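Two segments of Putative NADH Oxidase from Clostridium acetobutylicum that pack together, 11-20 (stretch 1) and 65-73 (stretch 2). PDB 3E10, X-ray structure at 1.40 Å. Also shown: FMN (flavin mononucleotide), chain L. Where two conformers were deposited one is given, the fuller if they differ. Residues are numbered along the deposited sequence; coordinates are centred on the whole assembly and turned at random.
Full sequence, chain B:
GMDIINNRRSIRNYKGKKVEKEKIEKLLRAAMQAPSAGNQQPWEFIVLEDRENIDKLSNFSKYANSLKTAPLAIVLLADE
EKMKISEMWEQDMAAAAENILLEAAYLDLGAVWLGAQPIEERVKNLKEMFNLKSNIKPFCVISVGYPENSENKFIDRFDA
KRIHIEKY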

ATOM      1  N   ILE B  11       8.902  -6.796  11.690  1.00  5.25           N
ATOM      2  CA  ILE B  11      10.036  -7.082  12.542  1.00  6.26           C
ATOM      3  C   ILE B  11      10.244  -5.897  13.459  1.00  6.66           C
ATOM      4  O   ILE B  11      10.353  -4.760  12.991  1.00  7.55           O
ATOM      5  CB  ILE B  11      11.293  -7.438  11.691  1.00  7.54           C
ATOM      6  CG1 ILE B  11      11.042  -8.812  10.988  1.00 11.02           C
ATOM      7  CG2 ILE B  11      12.562  -7.448  12.591  1.00  7.60           C
ATOM      8  CD1 ILE B  11      12.163  -9.311  10.090  1.00 12.79           C
ATOM      9  N   ARG B  12      10.230  -6.175  14.773  1.00  7.35           N
ATOM     10  CA  ARG B  12      10.102  -5.166  15.823  1.00  8.30           C
ATOM     11  C   ARG B  12      11.276  -5.069  16.772  1.00  6.66           C
ATOM     12  O   ARG B  12      11.230  -4.300  17.725  1.00 10.05           O
ATOM     13  CB  ARG B  12       8.825  -5.418  16.612  1.00  7.15           C
ATOM     14  CG  ARG B  12       7.566  -5.312  15.743  1.00  7.85           C
ATOM     15  CD  ARG B  12       6.305  -5.511  16.583  1.00  8.10           C
ATOM     16  NE  ARG B  12       5.089  -5.238  15.840  1.00  7.09           N
ATOM     17  CZ  ARG B  12       4.368  -6.142  15.186  1.00  7.96           C
ATOM     18  NH1 ARG B  12       4.697  -7.429  15.180  1.00 11.68           N
ATOM     19  NH2 ARG B  12       3.277  -5.757  14.531  1.00  8.39           N
ATOM     20  N   ASN B  13      12.365  -5.775  16.436  1.00  8.17           N
ATOM     21  CA  ASN B  13      13.538  -5.832  17.290  0.50  8.98           C
ATOM     22  C   ASN B  13      14.737  -5.971  16.361  1.00  9.25           C
ATOM     23  O   ASN B  13      14.694  -6.776  15.450  1.00  9.70           O
ATOM     24  CB  ASN B  13      13.376  -7.031  18.222  0.50  9.84           C
ATOM     25  CG  ASN B  13      14.420  -7.092  19.301  0.50 14.05           C
ATOM     26  OD1 ASN B  13      14.937  -6.068  19.748  0.50 14.34           O
ATOM     27  ND2 ASN B  13      14.723  -8.307  19.745  0.50 17.13           N
ATOM     28  N   TYR B  14      15.784  -5.186  16.607  1.00  9.07           N
ATOM     29  CA  TYR B  14      16.896  -5.051  15.680  1.00  9.16           C
ATOM     30  C   TYR B  14      18.239  -5.149  16.360  1.00 10.55           C
ATOM     31  O   TYR B  14      18.413  -4.818  17.554  1.00 10.79           O
ATOM     32  CB  TYR B  14      16.851  -3.692  14.941  1.00  8.82           C
ATOM     33  CG  TYR B  14      15.455  -3.358  14.477  1.00  8.40           C
ATOM     34  CD1 TYR B  14      14.937  -3.947  13.339  1.00  8.64           C
ATOM     35  CD2 TYR B  14      14.653  -2.492  15.198  1.00  9.56           C
ATOM     36  CE1 TYR B  14      13.629  -3.701  12.934  1.00  8.31           C
ATOM     37  CE2 TYR B  14      13.363  -2.248  14.823  1.00  9.41           C
ATOM     38  CZ  TYR B  14      12.847  -2.828  13.691  1.00  9.10           C
ATOM     39  OH  TYR B  14      11.536  -2.509  13.352  1.00 11.43           O
ATOM     40  N   LYS B  15      19.194  -5.579  15.559  1.00  9.44           N
ATOM     41  CA  LYS B  15      20.619  -5.492  15.879  0.50  9.25           C
ATOM     42  C   LYS B  15      21.072  -4.037  15.954  1.00 10.10           C
ATOM     43  O   LYS B  15      20.390  -3.140  15.477  1.00 11.60           O
ATOM     44  CB  LYS B  15      21.434  -6.227  14.806  0.50  9.09           C
ATOM     45  CG  LYS B  15      21.060  -7.699  14.680  0.50 10.00           C
ATOM     46  CD  LYS B  15      21.941  -8.464  13.745  0.50  8.95           C
ATOM     47  CE  LYS B  15      21.779  -9.979  13.972  0.50 11.75           C
ATOM     48  NZ  LYS B  15      22.286 -10.795  12.837  0.50 13.98           N
ATOM     49  N   GLY B  16      22.257  -3.808  16.509  1.00  9.49           N
ATOM     50  CA  GLY B  16      22.791  -2.444  16.555  1.00 11.36           C
ATOM     51  C   GLY B  16      23.370  -1.947  15.235  1.00  9.88           C
ATOM     52  O   GLY B  16      23.547  -0.756  15.057  1.00 12.43           O
ATOM     53  N   LYS B  17      23.669  -2.873  14.323  1.00 10.48           N
ATOM     54  CA  LYS B  17      24.293  -2.571  13.053  0.50 10.02           C
ATOM     55  C   LYS B  17      23.542  -1.466  12.311  1.00 10.08           C
ATOM     56  O   LYS B  17      22.330  -1.546  12.146  1.00  9.37           O
ATOM     57  CB  LYS B  17      24.318  -3.845  12.193  0.50 10.40           C
ATOM     58  CG  LYS B  17      24.899  -3.684  10.791  0.50 12.10           C
ATOM     59  CD  LYS B  17      25.047  -5.022  10.062  0.50 11.32           C
ATOM     60  CE  LYS B  17      25.774  -4.840   8.718  0.50 13.03           C
ATOM     61  NZ  LYS B  17      27.146  -4.213   8.829  0.50 14.71           N
ATOM     62  N   LYS B  18      24.264  -0.472  11.833  1.00 10.14           N
ATOM     63  CA  LYS B  18      23.661   0.584  11.044  1.00 10.88           C
ATOM     64  C   LYS B  18      23.199   0.070   9.681  1.00  9.91           C
ATOM     65  O   LYS B  18      23.783  -0.844   9.106  1.00 11.54           O
ATOM     66  CB  LYS B  18      24.640   1.767  10.863  1.00 11.93           C
ATOM     67  CG  LYS B  18      25.204   2.284  12.177  1.00 15.08           C
ATOM     68  CD  LYS B  18      24.110   2.623  13.179  1.00 15.99           C
ATOM     69  CE  LYS B  18      24.655   3.341  14.416  1.00 17.15           C
ATOM     70  NZ  LYS B  18      23.558   3.630  15.405  1.00 14.97           N
ATOM     71  N   VAL B  19      22.142   0.682   9.158  1.00  9.76           N
ATOM     72  CA  VAL B  19      21.679   0.366   7.817  1.00  8.54           C
ATOM     73  C   VAL B  19      22.554   1.163   6.859  1.00  9.50           C
ATOM     74  O   VAL B  19      22.682   2.385   6.984  1.00 11.15           O
ATOM     75  CB  VAL B  19      20.200   0.731   7.622  1.00  6.90           C
ATOM     76  CG1 VAL B  19      19.771   0.434   6.216  1.00  8.63           C
ATOM     77  CG2 VAL B  19      19.294  -0.056   8.637  1.00  9.30           C
ATOM     78  N   GLU B  20      23.166   0.452   5.920  1.00 10.66           N
ATOM     79  CA  GLU B  20      24.095   1.062   4.976  1.00 11.65           C
ATOM     80  C   GLU B  20      23.408   2.186   4.208  1.00 11.50           C
ATOM     81  O   GLU B  20      22.229   2.067   3.831  1.00  9.73           O
ATOM     82  CB  GLU B  20      24.622   0.021   3.986  1.00 12.29           C
ATOM     83  CG  GLU B  20      25.541  -1.065   4.615  1.00 12.90           C
ATOM     84  CD  GLU B  20      24.823  -2.298   5.152  1.00 14.11           C
ATOM     85  OE1 GLU B  20      23.606  -2.240   5.424  1.00 11.10           O
ATOM     86  OE2 GLU B  20      25.503  -3.343   5.324  1.00 16.65           O
ATOM     87  N   ASN B  65       7.428   0.750  20.226  1.00  9.92           N
ATOM     88  CA  ASN B  65       8.597   0.349  20.988  1.00 13.16           C
ATOM     89  C   ASN B  65       9.719  -0.228  20.144  1.00 11.54           C
ATOM     90  O   ASN B  65      10.877  -0.287  20.588  1.00 12.04           O
ATOM     91  CB  ASN B  65       8.204  -0.590  22.130  1.00 16.30           C
ATOM     92  CG  ASN B  65       7.493   0.142  23.250  1.00 26.88           C
ATOM     93  OD1 ASN B  65       7.705   1.348  23.460  1.00 32.71           O
ATOM     94  ND2 ASN B  65       6.649  -0.574  23.984  1.00 37.07           N
ATOM     95  N   SER B  66       9.414  -0.638  18.913  1.00  9.91           N
ATOM     96  CA  SER B  66      10.467  -1.075  17.992  1.00  9.07           C
ATOM     97  C   SER B  66      11.546  -0.016  17.791  1.00  9.08           C
ATOM     98  O   SER B  66      12.696  -0.337  17.479  1.00 10.47           O
ATOM     99  CB  SER B  66       9.875  -1.475  16.648  1.00  9.38           C
ATOM    100  OG  SER B  66       9.173  -0.404  16.057  1.00 10.33           O
ATOM    101  N   LEU B  67      11.177   1.246  17.941  1.00  8.80           N
ATOM    102  CA  LEU B  67      12.123   2.319  17.705  1.00  8.37           C
ATOM    103  C   LEU B  67      13.225   2.325  18.761  1.00  8.82           C
ATOM    104  O   LEU B  67      14.294   2.890  18.541  1.00 12.58           O
ATOM    105  CB  LEU B  67      11.406   3.667  17.678  1.00  7.36           C
ATOM    106  CG  LEU B  67      10.563   3.900  16.414  1.00  8.11           C
ATOM    107  CD1 LEU B  67       9.570   5.035  16.625  1.00  8.84           C
ATOM    108  CD2 LEU B  67      11.519   4.170  15.240  1.00 10.40           C
ATOM    109  N   LYS B  68      12.995   1.690  19.895  1.00  9.96           N
ATOM    110  CA  LYS B  68      14.009   1.701  20.947  1.00 11.09           C
ATOM    111  C   LYS B  68      15.278   0.940  20.588  1.00 10.35           C
ATOM    112  O   LYS B  68      16.335   1.188  21.177  1.00 12.86           O
ATOM    113  CB  LYS B  68      13.435   1.177  22.261  1.00 12.46           C
ATOM    114  CG  LYS B  68      12.295   2.051  22.788  1.00 16.70           C
ATOM    115  CD  LYS B  68      11.812   1.577  24.130  1.00 21.04           C
ATOM    116  CE  LYS B  68      10.686   2.443  24.657  1.00 26.89           C
ATOM    117  NZ  LYS B  68      11.018   3.905  24.659  1.00 32.49           N
ATOM    118  N   THR B  69      15.182   0.022  19.635  1.00  9.14           N
ATOM    119  CA  THR B  69      16.379  -0.672  19.118  1.00 10.51           C
ATOM    120  C   THR B  69      16.713  -0.366  17.668  1.00 10.00           C
ATOM    121  O   THR B  69      17.760  -0.788  17.164  1.00 12.07           O
ATOM    122  CB  THR B  69      16.311  -2.192  19.326  1.00 10.81           C
ATOM    123  OG1 THR B  69      15.228  -2.726  18.557  1.00 11.18           O
ATOM    124  CG2 THR B  69      16.135  -2.584  20.837  1.00 14.25           C
ATOM    125  N   ALA B  70      15.858   0.380  16.976  1.00  9.81           N
ATOM    126  CA  ALA B  70      16.040   0.598  15.552  1.00  9.07           C
ATOM    127  C   ALA B  70      17.205   1.535  15.274  1.00  8.36           C
ATOM    128  O   ALA B  70      17.285   2.603  15.884  1.00 10.02           O
ATOM    129  CB  ALA B  70      14.752   1.205  14.937  1.00 11.25           C
ATOM    130  N   PRO B  71      18.115   1.153  14.371  1.00  8.48           N
ATOM    131  CA  PRO B  71      19.127   2.093  13.926  1.00  8.81           C
ATOM    132  C   PRO B  71      18.692   3.078  12.846  1.00  8.21           C
ATOM    133  O   PRO B  71      19.469   3.973  12.483  1.00  9.43           O
ATOM    134  CB  PRO B  71      20.181   1.175  13.307  1.00  9.38           C
ATOM    135  CG  PRO B  71      19.351   0.049  12.718  1.00  9.22           C
ATOM    136  CD  PRO B  71      18.344  -0.185  13.790  1.00  6.59           C
ATOM    137  N   LEU B  72      17.475   2.895  12.329  1.00  8.44           N
ATOM    138  CA  LEU B  72      16.951   3.755  11.289  1.00  6.95           C
ATOM    139  C   LEU B  72      15.459   3.917  11.511  1.00  7.44           C
ATOM    140  O   LEU B  72      14.766   2.947  11.822  1.00  7.54           O
ATOM    141  CB  LEU B  72      17.147   3.117   9.904  1.00  7.94           C
ATOM    142  CG  LEU B  72      16.612   3.849   8.670  1.00  8.05           C
ATOM    143  CD1 LEU B  72      17.300   5.183   8.475  1.00 10.98           C
ATOM    144  CD2 LEU B  72      16.797   2.973   7.432  1.00 10.40           C
ATOM    145  N   ALA B  73      14.991   5.142  11.359  1.00  6.64           N
ATOM    146  CA  ALA B  73      13.543   5.403  11.284  1.00  7.61           C
ATOM    147  C   ALA B  73      13.255   6.284  10.087  1.00  7.85           C
ATOM    148  O   ALA B  73      14.041   7.199   9.778  1.00  8.02           O
ATOM    149  CB  ALA B  73      13.038   6.102  12.568  1.00  9.16           C
TER
HETATM  150  N1  FMN L 501       2.668  -2.765  14.236  1.00  6.31           N
HETATM  151  C2  FMN L 501       3.109  -2.239  15.415  1.00  6.35           C
HETATM  152  O2  FMN L 501       3.870  -2.896  16.138  1.00  8.96           O
HETATM  153  N3  FMN L 501       2.723  -0.975  15.772  1.00  6.09           N
HETATM  154  C4  FMN L 501       1.823  -0.226  15.045  1.00  6.03           C
HETATM  155  O4  FMN L 501       1.501   0.929  15.411  1.00  8.02           O
HETATM  156  C4A FMN L 501       1.384  -0.756  13.831  1.00  6.43           C
HETATM  157  N5  FMN L 501       0.546  -0.018  13.040  1.00  6.77           N
HETATM  158  C5A FMN L 501       0.165  -0.536  11.804  1.00  6.42           C
HETATM  159  C6  FMN L 501      -0.680   0.229  11.005  1.00  6.01           C
HETATM  160  C7  FMN L 501      -1.104  -0.235   9.755  1.00  5.88           C
HETATM  161  C7M FMN L 501      -1.939   0.621   8.878  1.00  7.83           C
HETATM  162  C8  FMN L 501      -0.636  -1.480   9.308  1.00  5.11           C
HETATM  163  C8M FMN L 501      -0.883  -1.918   7.862  1.00  6.38           C
HETATM  164  C9  FMN L 501       0.213  -2.236  10.126  1.00  5.67           C
HETATM  165  C9A FMN L 501       0.606  -1.792  11.376  1.00  5.08           C
HETATM  166  N10 FMN L 501       1.430  -2.547  12.218  1.00  5.98           N
HETATM  167  C10 FMN L 501       1.852  -2.018  13.429  1.00  5.23           C
HETATM  168  C1' FMN L 501       1.928  -3.854  11.762  1.00  5.58           C
HETATM  169  C2' FMN L 501       0.827  -4.916  11.915  1.00  5.86           C
HETATM  170  O2' FMN L 501       0.599  -5.269  13.277  1.00  6.35           O
HETATM  171  C3' FMN L 501       1.231  -6.176  11.141  1.00  6.12           C
HETATM  172  O3' FMN L 501       1.248  -5.852   9.761  1.00  5.87           O
HETATM  173  C4' FMN L 501       0.316  -7.390  11.389  1.00  5.99           C
HETATM  174  O4' FMN L 501       0.444  -7.860  12.728  1.00  8.06           O
HETATM  175  C5' FMN L 501       0.574  -8.562  10.445  1.00  6.11           C
HETATM  176  O5' FMN L 501       1.910  -9.064  10.576  1.00  5.88           O
HETATM  177  P   FMN L 501       2.913  -9.001   9.335  1.00  6.78           P
HETATM  178  O1P FMN L 501       2.236  -9.645   8.151  1.00  6.94           O
HETATM  179  O2P FMN L 501       3.211  -7.569   9.032  1.00  6.37           O
HETATM  180  O3P FMN L 501       4.116  -9.792   9.798  1.00  6.87           O
HETATM  181  O   HOH W   1      13.014  -2.574  20.117  0.50 12.67           O
HETATM  182  O   HOH W   2      21.533   4.787  14.042  1.00 15.19           O
HETATM  183  O   HOH W   3      21.179   3.165  10.326  1.00 11.56           O

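P71, Y14 and T69 cover the most surface and supply nearly half of the contact between these two stretches, which come together from more than fifty residues apart and bury 486 Å² in all. P71 is covered most extensively. Its ring lies against the run from Y14 to V19, and, being compact and apolar, it can approach backbone and side chain alike: CG of P71 is 3.4 Å from O of K17 and 4.1 Å from CG2 of V19, while CD of P71 is 4.0 Å from CB of Y14. V19, a buried branched residue with its CA-to-CB bond directed toward stretch 2, extends this apolar patch, its CG2 lying 4.0 Å from CB of L72.

Y14 also points toward its partner. Its ring is buried beside the turn at 66-70, with CD2 3.7 Å from CB of A70, whose small methyl fits next to the aromatic ring. The ring edge meets a peptide carbonyl, CE2 of Y14 lying 3.3 Å from O of S66.

The one direct hydrogen bond between the stretches joins the backbone of Y14 to a side chain: N of Y14 donates to OG1 of T69 at 3.2 Å. With chi1 in the p rotamer, T69 places its hydroxyl beside that amide and also within 2.7 Å (OG1 to O) of water 1, whose O also lies 3.2 Å from O of N65 and 3.4 Å from O of R12, so that it can donate to carbonyls of either stretch. Nearby, S66 brings its CA to 3.3 Å from O of R12 in a CA-H...O contact.

At the other end, water bridges the stretches twice through O of P71. Water 3 accepts from N of V19 and donates to this carbonyl, both at 2.9 Å between the water O and the protein atom; water 2 links it to NZ of K18, whose long side chain remains exposed.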